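Local coordinates for protein OLD nuclease (Thermus scotoductus, PDB 6P74) that degrades linear or supercoiled double-stranded DNA from 5' to 3' with divalent metal ions, nicks circular DNA, and has DNA-stimulated ATPase activity, at residues Cys295-Asp299 and Lys300-Gln304; Leu347-Val350 and Arg351-Lys355; Glu413-Val416 and Gly417-Ala421; Lys459-Arg462 and Ile463-Ala467. All coordinates share one frame; numbering follows the deposited sequence.

Contact 1 of 4, residues Cys295-Asp299 and Lys300-Gln304; sequences CEMAD and KDQCQ
A Schellman motif closes helix 284-299 in the C-terminal part of the ATPase domain, where Met297 and Ala298 in the last turn meet Asp301 and Gln302 as the chain swings round toward strand 304-308. Asp301, with a positive phi of 71°, is the first residue to leave helical geometry. Its N bonds back to Ala298 O at 3.1 Å, reaching that oxygen from above the carbonyl plane. Gln302 N comes to Met297 O at 2.8 Å, nearly along the C=O axis, while Cys303 N adds a weak bond of 3.5 Å to the same Met297 O. Before the turn, Lys300 N still makes an ordinary helical bond to Glu296 O.

Among the side chains, Glu296 runs extended with CG anti to its N (chi1 -170°), which carries the carboxylate along the helix to Lys300. The lysine bends at chi3 and crosses it, and Glu296 OE2 and Lys300 NZ form a salt bridge that is weak as a hydrogen bond at 3.4 Å. Arg292 takes the other carboxylate oxygen, OE1. On the buried side, facing helix 246-266, Met297 lays SD and CG against the amide oxygen of Gln302, whose NE2 is held by the carbonyls of Phe263 and Glu268. Buried by this packing, Gln302 OE1 has no hydrogen-bonding partner in the model. Met297 CB also rests 3.8 Å from Cys303 SG, and Ala298 CA points its hydrogen almost straight at Cys303 O, 3.5 Å away.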
loop_
_atom_site.group_PDB
_atom_site.type_symbol
_atom_site.label_atom_id
_atom_site.label_comp_id
_atom_site.label_asym_id
_atom_site.label_seq_id
_atom_site.Cartn_x
_atom_site.Cartn_y
_atom_site.Cartn_z
ATOM N N CYS A 295 16.657 10.919 -20.503
ATOM C CA CYS A 295 16.812 10.460 -21.878
ATOM C C CYS A 295 18.277 10.378 -22.286
ATOM O O CYS A 295 18.667 9.464 -23.020
ATOM C CB CYS A 295 16.063 11.377 -22.841
ATOM S SG CYS A 295 14.278 11.274 -22.756
ATOM N N GLU A 296 19.107 11.339 -21.867
ATOM C CA GLU A 296 20.517 11.232 -22.225
ATOM C C GLU A 296 21.137 9.978 -21.610
ATOM O O GLU A 296 21.884 9.253 -22.278
ATOM C CB GLU A 296 21.287 12.487 -21.813
ATOM C CG GLU A 296 22.717 12.501 -22.385
ATOM C CD GLU A 296 23.620 13.595 -21.810
ATOM O OE1 GLU A 296 23.097 14.577 -21.246
ATOM O OE2 GLU A 296 24.863 13.471 -21.928
ATOM N N MET A 297 20.798 9.672 -20.355
ATOM C CA MET A 297 21.398 8.512 -19.699
ATOM C C MET A 297 20.904 7.207 -20.309
ATOM O O MET A 297 21.674 6.244 -20.442
ATOM C CB MET A 297 21.104 8.546 -18.207
ATOM C CG MET A 297 21.458 9.859 -17.561
ATOM S SD MET A 297 21.944 9.659 -15.846
ATOM C CE MET A 297 20.457 9.022 -15.104
ATOM N N ALA A 298 19.622 7.147 -20.670
ATOM C CA ALA A 298 19.106 5.956 -21.330
ATOM C C ALA A 298 19.726 5.775 -22.712
ATOM O O ALA A 298 20.120 4.662 -23.080
ATOM C CB ALA A 298 17.586 6.029 -21.431
ATOM N N ASP A 299 19.826 6.855 -23.489
ATOM C CA ASP A 299 20.341 6.745 -24.853
ATOM C C ASP A 299 21.829 6.408 -24.864
ATOM O O ASP A 299 22.287 5.602 -25.684
ATOM C CB ASP A 299 20.085 8.050 -25.608
ATOM C CG ASP A 299 18.606 8.291 -25.895
ATOM O OD1 ASP A 299 17.791 7.360 -25.687
ATOM O OD2 ASP A 299 18.261 9.416 -26.324
ATOM N N LYS A 300 22.596 7.032 -23.972
ATOM C CA LYS A 300 24.004 6.752 -23.733
ATOM C C LYS A 300 24.230 5.372 -23.128
ATOM O O LYS A 300 25.382 4.976 -22.953
ATOM C CB LYS A 300 24.565 7.849 -22.815
ATOM C CG LYS A 300 26.012 7.722 -22.444
ATOM C CD LYS A 300 26.371 8.628 -21.260
ATOM C CE LYS A 300 26.211 10.108 -21.585
ATOM N NZ LYS A 300 26.539 10.947 -20.394
ATOM N N ASP A 301 23.169 4.642 -22.786
ATOM C CA ASP A 301 23.272 3.272 -22.281
ATOM C C ASP A 301 23.844 3.207 -20.867
ATOM O O ASP A 301 24.394 2.183 -20.450
ATOM C CB ASP A 301 24.101 2.397 -23.219
ATOM C CG ASP A 301 23.330 1.198 -23.704
ATOM O OD1 ASP A 301 22.404 0.778 -22.972
ATOM O OD2 ASP A 301 23.640 0.678 -24.801
ATOM N N GLN A 302 23.699 4.294 -20.121
ATOM C CA GLN A 302 24.190 4.386 -18.758
ATOM C C GLN A 302 23.193 3.875 -17.732
ATOM O O GLN A 302 23.561 3.678 -16.570
ATOM C CB GLN A 302 24.544 5.842 -18.443
ATOM C CG GLN A 302 25.021 6.071 -17.033
ATOM C CD GLN A 302 25.424 7.513 -16.806
ATOM O OE1 GLN A 302 25.124 8.392 -17.622
ATOM N NE2 GLN A 302 26.124 7.764 -15.705
ATOM N N CYS A 303 21.942 3.674 -18.122
ATOM C CA CYS A 303 20.952 3.076 -17.241
ATOM C C CYS A 303 19.715 2.769 -18.070
ATOM O O CYS A 303 19.621 3.131 -19.247
ATOM C CB CYS A 303 20.598 4.002 -16.081
ATOM S SG CYS A 303 19.696 5.436 -16.640
ATOM N N GLN A 304 18.768 2.095 -17.437
ATOM C CA GLN A 304 17.445 1.887 -17.990
ATOM C C GLN A 304 16.445 2.520 -17.033
ATOM O O GLN A 304 16.529 2.296 -15.822
ATOM C CB GLN A 304 17.167 0.393 -18.181
ATOM C CG GLN A 304 15.692 0.074 -18.369
ATOM C CD GLN A 304 15.430 -1.411 -18.488
ATOM O OE1 GLN A 304 15.976 -2.211 -17.715
ATOM N NE2 GLN A 304 14.583 -1.795 -19.458
#

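Contact 2 of 4, residues Leu347-Val350 and Arg351-Lys355; sequences LDNV and RNRFK
Arg351 reaches back along its helix to Asp348. CB lies over the carbonyl oxygens of the preceding turn, 3.5 Å from Asp348 O and 3.6 Å from Leu347 O. CG stands anti to the backbone N (chi1 170°), and the chain runs straight on until it bends at chi3 (60°), which turns the guanidinium toward the aspartate. NE stays 3.5 Å from Asp348 OD1, whereas NH2 makes the salt bridge to that oxygen at 2.7 Å with a nearly straight N-H. The oxygen lies at the edge of the guanidinium, in its plane, and is met on its anti side, with the carboxylate turned 78° from the guanidinium. Glu321 shares NH2, and Asn318 O takes NH1.

This i to i+3 pair sits on helix 341-355 in the C-terminal part of the ATPase domain. Leu347, Val350 and Arg351 of this helix pack on Toprim helix 409-422. Regular helical bonds run beneath the side chains, among them Arg351 N to Leu347 O and Phe354 N to Val350 O. One turn on, Asn352 sets ND2 3.6 Å from Asp348 OD2, their flat groups almost perpendicular. Asn349 touches Arg353 through the aliphatic part of the arginine, ND2 lying 3.6 Å from CD, while the guanidinium of Arg353 goes on to Glu413.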
loop_
_atom_site.group_PDB
_atom_site.type_symbol
_atom_site.label_atom_id
_atom_site.label_comp_id
_atom_site.label_asym_id
_atom_site.label_seq_id
_atom_site.Cartn_x
_atom_site.Cartn_y
_atom_site.Cartn_z
ATOM N N LEU A 347 6.293 3.542 -38.716
ATOM C CA LEU A 347 6.104 4.758 -37.931
ATOM C C LEU A 347 7.387 5.596 -37.873
ATOM O O LEU A 347 7.335 6.832 -37.876
ATOM C CB LEU A 347 5.613 4.407 -36.527
ATOM C CG LEU A 347 4.830 5.544 -35.866
ATOM C CD1 LEU A 347 3.703 6.020 -36.805
ATOM C CD2 LEU A 347 4.271 5.140 -34.519
ATOM N N ASP A 348 8.550 4.948 -37.829
ATOM C CA ASP A 348 9.802 5.699 -37.789
ATOM C C ASP A 348 10.000 6.485 -39.078
ATOM O O ASP A 348 10.459 7.636 -39.055
ATOM C CB ASP A 348 10.984 4.748 -37.540
ATOM C CG ASP A 348 12.345 5.453 -37.625
ATOM O OD1 ASP A 348 12.674 6.277 -36.736
ATOM O OD2 ASP A 348 13.088 5.186 -38.596
ATOM N N ASN A 349 9.663 5.877 -40.216
ATOM C CA ASN A 349 9.686 6.606 -41.480
ATOM C C ASN A 349 8.790 7.837 -41.416
ATOM O O ASN A 349 9.156 8.908 -41.917
ATOM C CB ASN A 349 9.253 5.684 -42.616
ATOM C CG ASN A 349 9.216 6.385 -43.954
ATOM O OD1 ASN A 349 10.259 6.730 -44.499
ATOM N ND2 ASN A 349 8.014 6.592 -44.497
ATOM N N VAL A 350 7.613 7.701 -40.795
ATOM C CA VAL A 350 6.686 8.822 -40.710
ATOM C C VAL A 350 7.255 9.882 -39.789
ATOM O O VAL A 350 7.102 11.079 -40.031
ATOM C CB VAL A 350 5.295 8.341 -40.238
ATOM C CG1 VAL A 350 4.446 9.516 -39.832
ATOM C CG2 VAL A 350 4.589 7.538 -41.334
ATOM N N ARG A 351 7.944 9.460 -38.731
ATOM C CA ARG A 351 8.558 10.425 -37.832
ATOM C C ARG A 351 9.637 11.229 -38.547
ATOM O O ARG A 351 9.775 12.435 -38.316
ATOM C CB ARG A 351 9.126 9.708 -36.607
ATOM C CG ARG A 351 9.984 10.597 -35.725
ATOM C CD ARG A 351 10.357 9.902 -34.441
ATOM N NE ARG A 351 11.104 8.674 -34.705
ATOM C CZ ARG A 351 11.263 7.682 -33.828
ATOM N NH1 ARG A 351 10.709 7.753 -32.614
ATOM N NH2 ARG A 351 11.967 6.603 -34.169
ATOM N N ASN A 352 10.390 10.583 -39.443
ATOM C CA ASN A 352 11.443 11.275 -40.181
ATOM C C ASN A 352 10.868 12.248 -41.196
ATOM O O ASN A 352 11.400 13.351 -41.367
ATOM C CB ASN A 352 12.353 10.271 -40.892
ATOM C CG ASN A 352 13.203 9.459 -39.932
ATOM O OD1 ASN A 352 13.483 9.876 -38.797
ATOM N ND2 ASN A 352 13.623 8.286 -40.384
ATOM N N ARG A 353 9.814 11.847 -41.911
ATOM C CA ARG A 353 9.202 12.764 -42.866
ATOM C C ARG A 353 8.688 14.001 -42.160
ATOM O O ARG A 353 8.707 15.097 -42.729
ATOM C CB ARG A 353 8.047 12.100 -43.628
ATOM C CG ARG A 353 8.433 11.003 -44.590
ATOM C CD ARG A 353 7.225 10.094 -44.914
ATOM N NE ARG A 353 6.398 10.586 -46.014
ATOM C CZ ARG A 353 5.284 11.307 -45.860
ATOM N NH1 ARG A 353 4.841 11.639 -44.633
ATOM N NH2 ARG A 353 4.599 11.692 -46.943
ATOM N N PHE A 354 8.225 13.848 -40.922
ATOM C CA PHE A 354 7.760 15.015 -40.196
ATOM C C PHE A 354 8.923 15.905 -39.766
ATOM O O PHE A 354 8.784 17.132 -39.730
ATOM C CB PHE A 354 6.934 14.592 -38.989
ATOM C CG PHE A 354 6.563 15.739 -38.108
ATOM C CD1 PHE A 354 5.504 16.583 -38.459
ATOM C CD2 PHE A 354 7.302 16.010 -36.960
ATOM C CE1 PHE A 354 5.170 17.669 -37.660
ATOM C CE2 PHE A 354 6.976 17.093 -36.141
ATOM C CZ PHE A 354 5.900 17.927 -36.494
ATOM N N LYS A 355 10.083 15.317 -39.469
ATOM C CA LYS A 355 11.202 16.119 -38.987
ATOM C C LYS A 355 11.771 17.052 -40.059
ATOM O O LYS A 355 12.455 18.016 -39.710
ATOM C CB LYS A 355 12.309 15.215 -38.426
ATOM C CG LYS A 355 11.842 14.208 -37.362
ATOM C CD LYS A 355 12.888 13.940 -36.263
ATOM C CE LYS A 355 14.338 14.070 -36.755
ATOM N NZ LYS A 355 14.952 12.813 -37.314
#

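Contact 3 of 4, residues Glu413-Val416 and Gly417-Ala421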
loop_
_atom_site.group_PDB
_atom_site.type_symbol
_atom_site.label_atom_id
_atom_site.label_comp_id
_atom_site.label_asym_id
_atom_site.label_seq_id
_atom_site.Cartn_x
_atom_site.Cartn_y
_atom_site.Cartn_z
ATOM N N GLU A 413 -0.256 12.459 -39.759
ATOM C CA GLU A 413 0.196 11.085 -39.964
ATOM C C GLU A 413 0.878 10.528 -38.726
ATOM O O GLU A 413 0.594 9.405 -38.293
ATOM C CB GLU A 413 1.187 11.007 -41.116
ATOM C CG GLU A 413 0.644 11.104 -42.468
ATOM C CD GLU A 413 1.631 10.519 -43.435
ATOM O OE1 GLU A 413 1.808 9.281 -43.408
ATOM O OE2 GLU A 413 2.275 11.294 -44.172
ATOM N N LEU A 414 1.808 11.297 -38.155
ATOM C CA LEU A 414 2.567 10.789 -37.022
ATOM C C LEU A 414 1.642 10.477 -35.856
ATOM O O LEU A 414 1.667 9.370 -35.315
ATOM C CB LEU A 414 3.648 11.791 -36.619
ATOM C CG LEU A 414 4.594 11.403 -35.484
ATOM C CD1 LEU A 414 5.160 9.996 -35.711
ATOM C CD2 LEU A 414 5.724 12.400 -35.459
ATOM N N ILE A 415 0.789 11.434 -35.480
ATOM C CA ILE A 415 -0.059 11.254 -34.307
ATOM C C ILE A 415 -1.097 10.174 -34.564
ATOM O O ILE A 415 -1.457 9.415 -33.655
ATOM C CB ILE A 415 -0.739 12.582 -33.902
ATOM C CG1 ILE A 415 0.283 13.684 -33.663
ATOM C CG2 ILE A 415 -1.604 12.383 -32.657
ATOM C CD1 ILE A 415 1.366 13.298 -32.723
ATOM N N VAL A 416 -1.630 10.114 -35.793
ATOM C CA VAL A 416 -2.527 9.021 -36.160
ATOM C C VAL A 416 -1.851 7.668 -35.930
ATOM O O VAL A 416 -2.436 6.755 -35.336
ATOM C CB VAL A 416 -2.998 9.169 -37.613
ATOM C CG1 VAL A 416 -3.433 7.804 -38.163
ATOM C CG2 VAL A 416 -4.156 10.136 -37.683
ATOM N N GLY A 417 -0.603 7.524 -36.390
ATOM C CA GLY A 417 0.090 6.247 -36.246
ATOM C C GLY A 417 0.287 5.840 -34.795
ATOM O O GLY A 417 0.146 4.671 -34.442
ATOM N N VAL A 418 0.575 6.808 -33.932
ATOM C CA VAL A 418 0.677 6.533 -32.504
ATOM C C VAL A 418 -0.693 6.186 -31.928
ATOM O O VAL A 418 -0.847 5.173 -31.236
ATOM C CB VAL A 418 1.320 7.731 -31.782
ATOM C CG1 VAL A 418 1.230 7.558 -30.287
ATOM C CG2 VAL A 418 2.768 7.867 -32.219
ATOM N N CYS A 419 -1.714 7.004 -32.218
ATOM C CA CYS A 419 -3.059 6.690 -31.730
ATOM C C CYS A 419 -3.528 5.320 -32.216
ATOM O O CYS A 419 -4.115 4.542 -31.451
ATOM C CB CYS A 419 -4.065 7.755 -32.174
ATOM S SG CYS A 419 -3.846 9.338 -31.402
ATOM N N LYS A 420 -3.307 5.014 -33.493
ATOM C CA LYS A 420 -3.676 3.697 -33.985
ATOM C C LYS A 420 -2.939 2.607 -33.209
ATOM O O LYS A 420 -3.560 1.667 -32.695
ATOM C CB LYS A 420 -3.407 3.599 -35.489
ATOM C CG LYS A 420 -4.693 3.401 -36.297
ATOM C CD LYS A 420 -4.477 3.280 -37.791
ATOM C CE LYS A 420 -3.161 2.605 -38.168
ATOM N NZ LYS A 420 -2.924 2.594 -39.656
ATOM N N ALA A 421 -1.618 2.746 -33.056
ATOM C CA ALA A 421 -0.849 1.734 -32.327
ATOM C C ALA A 421 -1.248 1.649 -30.854
ATOM O O ALA A 421 -1.054 0.608 -30.214
ATOM C CB ALA A 421 0.656 2.021 -32.442
#
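Glu413 begins this turn of the Toprim helix 409-422 by accepting Gly417 N on its carbonyl oxygen at 2.9 Å, while its carboxylate leaves the turn for Arg353 and Arg462. Leu414 comes next. Its O takes Val418 N at 3.1 Å in the carbonyl plane, and Val418 CG2, placed anti to its own carbonyl carbon, lies 3.6 Å from that oxygen. Ile415 makes the side-chain contact of the stretch: its CG2 branch, anti to the backbone N, lies alongside Cys419 SG at 4.0 Å. In the backbone, the N-H of Cys419 points almost straight at Ile415 O, 2.8 Å from N to O. Val416 ends the segment with the short bond from Lys420 N to its O, 2.7 Å long. Lys420 CB comes within 3.3 Å of the same oxygen before the chain turns off, its NZ bonding to Cys466 O.

The helix is packed from several directions: Leu414 and Val418 lie against helix 341-355 of the ATPase domain, Val416 against Cys466 and Ala467 of helix 443-467, and both Val416 and Cys419 against strand 426-431 of the parallel Toprim sheet.

Contact 4 of 4, residues Lys459-Arg462 and Ile463-Ala467; sequences KNQR and IQACA
Gln461 and Gln464 meet on the outer side of helix 443-467 in the Toprim domain. Gln461 leaves its backbone with CG beside the carbonyl carbon (chi1 -174°) and folds at chi2 (46°), and this fold brings OE1 forward along the helix to 4.0 Å from Gln464 CB. The contact is therefore between an amide oxygen and aliphatic carbon. Gln464 bends at chi2 as well, and its amide leads away from Gln461, the two planes 74° apart. A water bridges Gln464 to the backbone: it donates to Asn460 O at 2.8 Å and, weakly, to Gln464 OE1 at 3.4 Å. Asn460 O thus serves two donors, since Gln464 N also bonds to it at 3.1 Å.

On the buried side, Ile463 holds CG1 beside its backbone N and continues outward through an extended chi2, with CG1 and CD1 each 3.6 Å from Lys459 O. Its side chain also packs on His430 of strand 426-431 and Val472 of strand 472-475. Cys466 has SG between its N and carbonyl carbon, a rotamer that turns the sulfur back to 3.2 Å from Arg462 O, which accepts the backbone N of Cys466. Arg462 bends at chi3 and sends NE to Glu413, while Asn460 is held by Lys409 and the carbonyl of Glu432, its side chain about 6 Å from that of Asp433, an inferred metal ligand. Within this turn, then, cohesion rests on main-chain hydrogen bonds and van der Waals contact, with one water bridge, weak at its Gln464 end, whereas Arg462 and Asn460 bond to neighbouring elements.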
loop_
_atom_site.group_PDB
_atom_site.type_symbol
_atom_site.label_atom_id
_atom_site.label_comp_id
_atom_site.label_asym_id
_atom_site.label_seq_id
_atom_site.Cartn_x
_atom_site.Cartn_y
_atom_site.Cartn_z
ATOM N N LYS A 459 -0.480 13.641 -49.873
ATOM C CA LYS A 459 -0.557 13.791 -48.416
ATOM C C LYS A 459 -1.950 13.456 -47.887
ATOM O O LYS A 459 -2.078 12.854 -46.809
ATOM C CB LYS A 459 -0.190 15.210 -47.986
ATOM C CG LYS A 459 1.150 15.716 -48.414
ATOM C CD LYS A 459 1.351 17.098 -47.880
ATOM C CE LYS A 459 2.522 17.806 -48.518
ATOM N NZ LYS A 459 2.376 19.282 -48.286
ATOM N N ASN A 460 -3.002 13.879 -48.609
ATOM C CA ASN A 460 -4.366 13.564 -48.207
ATOM C C ASN A 460 -4.613 12.058 -48.254
ATOM O O ASN A 460 -5.321 11.518 -47.403
ATOM C CB ASN A 460 -5.374 14.287 -49.114
ATOM C CG ASN A 460 -5.284 15.785 -48.993
ATOM O OD1 ASN A 460 -4.672 16.290 -48.051
ATOM N ND2 ASN A 460 -5.900 16.517 -49.955
ATOM N N GLN A 461 -4.060 11.382 -49.265
ATOM C CA GLN A 461 -4.228 9.942 -49.407
ATOM C C GLN A 461 -3.481 9.184 -48.318
ATOM O O GLN A 461 -3.967 8.157 -47.834
ATOM C CB GLN A 461 -3.759 9.490 -50.796
ATOM C CG GLN A 461 -4.022 8.029 -51.083
ATOM C CD GLN A 461 -5.444 7.614 -50.688
ATOM O OE1 GLN A 461 -5.629 6.747 -49.828
ATOM N NE2 GLN A 461 -6.452 8.243 -51.305
ATOM N N ARG A 462 -2.310 9.663 -47.909
ATOM C CA ARG A 462 -1.598 8.958 -46.847
ATOM C C ARG A 462 -2.348 9.057 -45.523
ATOM O O ARG A 462 -2.440 8.069 -44.781
ATOM C CB ARG A 462 -0.190 9.490 -46.698
ATOM C CG ARG A 462 0.742 9.254 -47.881
ATOM C CD ARG A 462 2.041 10.079 -47.670
ATOM N NE ARG A 462 2.682 9.626 -46.437
ATOM C CZ ARG A 462 3.425 8.518 -46.323
ATOM N NH1 ARG A 462 3.658 7.747 -47.382
ATOM N NH2 ARG A 462 3.948 8.175 -45.145
ATOM N N ILE A 463 -2.929 10.225 -45.230
ATOM C CA ILE A 463 -3.734 10.371 -44.021
ATOM C C ILE A 463 -4.918 9.413 -44.054
ATOM O O ILE A 463 -5.300 8.821 -43.036
ATOM C CB ILE A 463 -4.178 11.840 -43.859
ATOM C CG1 ILE A 463 -3.010 12.663 -43.314
ATOM C CG2 ILE A 463 -5.380 11.927 -42.920
ATOM C CD1 ILE A 463 -3.139 14.160 -43.571
ATOM N N GLN A 464 -5.528 9.260 -45.220
ATOM C CA GLN A 464 -6.678 8.383 -45.364
ATOM C C GLN A 464 -6.282 6.917 -45.182
ATOM O O GLN A 464 -7.037 6.120 -44.606
ATOM C CB GLN A 464 -7.291 8.630 -46.738
ATOM C CG GLN A 464 -8.495 7.859 -47.016
ATOM C CD GLN A 464 -9.687 8.749 -47.219
ATOM O OE1 GLN A 464 -9.769 9.863 -46.671
ATOM N NE2 GLN A 464 -10.630 8.269 -48.007
ATOM N N ALA A 465 -5.093 6.549 -45.659
ATOM C CA ALA A 465 -4.616 5.179 -45.525
ATOM C C ALA A 465 -4.334 4.827 -44.068
ATOM O O ALA A 465 -4.686 3.735 -43.612
ATOM C CB ALA A 465 -3.358 4.974 -46.376
ATOM N N CYS A 466 -3.707 5.726 -43.310
ATOM C CA CYS A 466 -3.424 5.310 -41.943
ATOM C C CYS A 466 -4.639 5.491 -41.036
ATOM O O CYS A 466 -4.914 4.619 -40.209
ATOM C CB CYS A 466 -2.204 6.035 -41.390
ATOM S SG CYS A 466 -2.207 7.853 -41.562
ATOM N N ALA A 467 -5.403 6.578 -41.188
ATOM C CA ALA A 467 -6.518 6.786 -40.266
ATOM C C ALA A 467 -7.721 5.910 -40.591
ATOM O O ALA A 467 -8.460 5.520 -39.675
ATOM C CB ALA A 467 -6.925 8.264 -40.251
HETATM O O HOH W 1 -7.665 12.529 -46.312
#

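Overall arrangement
Contacts 2, 3 and 4 lie on three helices packed together, each touching the other two, contact 3 being the most buried and contact 4 the surface member. Glu413 of contact 3 joins the set, its OE2 forming salt bridges to Arg353 NH1 of contact 2 and Arg462 NE of contact 4, so the two close arginines share an anion where the ATPase and Toprim domains meet. Contact 1, partly buried like contact 2 and in the same ATPase domain, stands apart, its centre about 23 Å from that of contact 2, and is a helix end rather than a mid-helix turn. Charged side chains pair within contacts 1 and 2, while contact 3 has an apolar side-chain contact and contact 4 a water bridge.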